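Local coordinates for protein N-hydroxyarylamine O-acetyltransferase (PDB 4DMO) that acts as an arylamine N-acetyltransferase with a non-canonical Cys-His-Glu catalytic triad, and probably also acetylates N-hydroxyarylamines, at residues 89-95 against 108-114. Residues are numbered along the deposited sequence; the frame is centred on the assembly and turned at random.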
loop_
_atom_site.group_PDB
_atom_site.type_symbol
_atom_site.label_atom_id
_atom_site.label_comp_id
_atom_site.label_asym_id
_atom_site.label_seq_id
_atom_site.Cartn_x
_atom_site.Cartn_y
_atom_site.Cartn_z
ATOM N N VAL A 89 -3.545 10.082 13.756
ATOM C CA VAL A 89 -2.820 9.054 13.012
ATOM C C VAL A 89 -1.319 9.085 13.239
ATOM O O VAL A 89 -0.736 10.119 13.601
ATOM C CB VAL A 89 -3.109 9.165 11.490
ATOM C CG1 VAL A 89 -4.514 8.668 11.178
ATOM C CG2 VAL A 89 -2.910 10.579 10.985
ATOM N N HIS A 90 -0.691 7.940 13.013
ATOM C CA HIS A 90 0.750 7.815 13.206
ATOM C C HIS A 90 1.329 6.794 12.221
ATOM O O HIS A 90 0.666 5.852 11.838
ATOM C CB HIS A 90 1.039 7.380 14.649
ATOM C CG HIS A 90 0.271 8.168 15.676
ATOM N ND1 HIS A 90 0.740 9.351 16.215
ATOM C CD2 HIS A 90 -0.931 7.938 16.265
ATOM C CE1 HIS A 90 -0.147 9.821 17.077
ATOM N NE2 HIS A 90 -1.171 8.985 17.124
ATOM N N LEU A 91 2.576 6.981 11.833
ATOM C CA LEU A 91 3.268 6.016 11.018
ATOM C C LEU A 91 3.960 5.014 11.935
ATOM O O LEU A 91 4.349 5.335 13.065
ATOM C CB LEU A 91 4.311 6.703 10.137
ATOM C CG LEU A 91 3.810 7.545 8.972
ATOM C CD1 LEU A 91 4.967 8.120 8.200
ATOM C CD2 LEU A 91 2.951 6.692 8.070
ATOM N N VAL A 92 4.089 3.792 11.438
ATOM C CA VAL A 92 4.841 2.762 12.119
ATOM C C VAL A 92 5.732 2.070 11.113
ATOM O O VAL A 92 5.471 2.087 9.890
ATOM C CB VAL A 92 3.921 1.726 12.787
ATOM C CG1 VAL A 92 3.097 2.399 13.881
ATOM C CG2 VAL A 92 3.034 1.074 11.768
ATOM N N SER A 93 6.779 1.451 11.650
ATOM C CA SER A 93 7.780 0.769 10.861
ATOM C C SER A 93 7.706 -0.717 11.139
ATOM O O SER A 93 7.431 -1.135 12.258
ATOM C CB SER A 93 9.177 1.309 11.208
ATOM O OG SER A 93 10.211 0.437 10.783
ATOM N N GLY A 94 8.003 -1.508 10.121
ATOM C CA GLY A 94 7.999 -2.940 10.253
ATOM C C GLY A 94 8.798 -3.610 9.167
ATOM O O GLY A 94 9.490 -2.958 8.392
ATOM N N THR A 95 8.697 -4.935 9.145
ATOM C CA THR A 95 9.403 -5.747 8.207
ATOM C C THR A 95 8.463 -6.814 7.686
ATOM O O THR A 95 7.797 -7.494 8.466
ATOM C CB THR A 95 10.616 -6.432 8.876
ATOM O OG1 THR A 95 11.492 -5.451 9.449
ATOM C CG2 THR A 95 11.378 -7.282 7.855
ATOM N N SER A 108 13.068 -3.517 8.077
ATOM C CA SER A 108 12.503 -2.178 8.161
ATOM C C SER A 108 12.158 -1.624 6.809
ATOM O O SER A 108 12.234 -0.418 6.565
ATOM C CB SER A 108 13.453 -1.262 8.912
ATOM O OG SER A 108 13.693 -1.783 10.205
ATOM N N GLY A 109 11.750 -2.529 5.931
ATOM C CA GLY A 109 11.320 -2.179 4.594
ATOM C C GLY A 109 9.869 -1.723 4.516
ATOM O O GLY A 109 9.443 -1.190 3.495
ATOM N N HIS A 110 9.101 -1.917 5.580
ATOM C CA HIS A 110 7.691 -1.583 5.518
ATOM C C HIS A 110 7.331 -0.364 6.349
ATOM O O HIS A 110 7.869 -0.118 7.436
ATOM C CB HIS A 110 6.812 -2.770 5.959
ATOM C CG HIS A 110 5.353 -2.615 5.620
ATOM N ND1 HIS A 110 4.854 -2.864 4.356
ATOM C CD2 HIS A 110 4.280 -2.258 6.376
ATOM C CE1 HIS A 110 3.543 -2.672 4.349
ATOM N NE2 HIS A 110 3.170 -2.320 5.569
ATOM N N ILE A 111 6.378 0.387 5.834
ATOM C CA ILE A 111 5.798 1.493 6.566
ATOM C C ILE A 111 4.311 1.357 6.478
ATOM O O ILE A 111 3.801 0.949 5.452
ATOM C CB ILE A 111 6.169 2.826 5.964
ATOM C CG1 ILE A 111 7.669 3.042 6.056
ATOM C CG2 ILE A 111 5.383 3.965 6.626
ATOM C CD1 ILE A 111 8.181 3.258 7.447
ATOM N N ALA A 112 3.616 1.705 7.549
ATOM C CA ALA A 112 2.153 1.645 7.592
ATOM C C ALA A 112 1.643 2.728 8.523
ATOM O O ALA A 112 2.421 3.474 9.135
ATOM C CB ALA A 112 1.676 0.280 8.059
ATOM N N THR A 113 0.327 2.798 8.635
ATOM C CA THR A 113 -0.343 3.855 9.360
ATOM C C THR A 113 -1.210 3.283 10.474
ATOM O O THR A 113 -1.912 2.300 10.263
ATOM C CB THR A 113 -1.266 4.622 8.392
ATOM O OG1 THR A 113 -0.514 5.129 7.285
ATOM C CG2 THR A 113 -1.948 5.773 9.092
ATOM N N VAL A 114 -1.185 3.879 11.659
ATOM C CA VAL A 114 -2.143 3.481 12.692
ATOM C C VAL A 114 -3.038 4.674 13.041
ATOM O O VAL A 114 -2.600 5.840 13.054
ATOM C CB VAL A 114 -1.482 2.925 13.960
ATOM C CG1 VAL A 114 -0.646 1.687 13.625
ATOM C CG2 VAL A 114 -0.652 3.992 14.599
HETATM O O HOH W 1 10.284 1.014 7.823
HETATM O O HOH W 2 11.419 -1.906 11.768
#
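Residues 90-94 pair antiparallel with residues 110-114; their axes come within 4.5 Å of each other, with 149° between their N-to-C directions. His90 with Val114, Val92 with Ala112 and Gly94 with His110 are hydrogen-bonded pairs, each joined by two backbone hydrogen bonds. The Val114 N bond to His90 O is short (2.7 Å) and nearly straight, whereas at the far end the Gly94 and His110 amides each approach the other's carbonyl from above its plane. There Gly109 and His110 both face Gly94, a classic beta bulge. Just beyond it Thr95 OG1, lying beside its own backbone N, accepts the Ser108 amide at 2.8 Å. The two strands form a beta hairpin in the larger, eight-stranded antiparallel sheet, with 183-188 next to 88-98 and 120-124 next to 103-117. On the face of Val92, Ala112 and Val114, the valine side chains cross at about a right angle, CG1 of Val92 lying 3.8 Å from CG1 of Val114, while Val92 CG2 rests against the Ala112 methyl. His110 shares this face; its CB packs 3.6 Å from Gly94 O, and a CG anti to the backbone N (chi1 -166°) carries the ring on toward Cys71. Its NE2 is hydrogen-bonded to Glu125, an arrangement that fits Cys71, His110 and Glu125 as the Cys-His-Glu catalytic triad, and Tyr186 meets its ring. On the reverse face Leu91 CD2 lies 3.9 Å from Ile111 CG2 and equally close to Thr113 OG1. Farther along, Ser93 OG donates to a water that in turn donates to the carbonyls of Ser108 and His110.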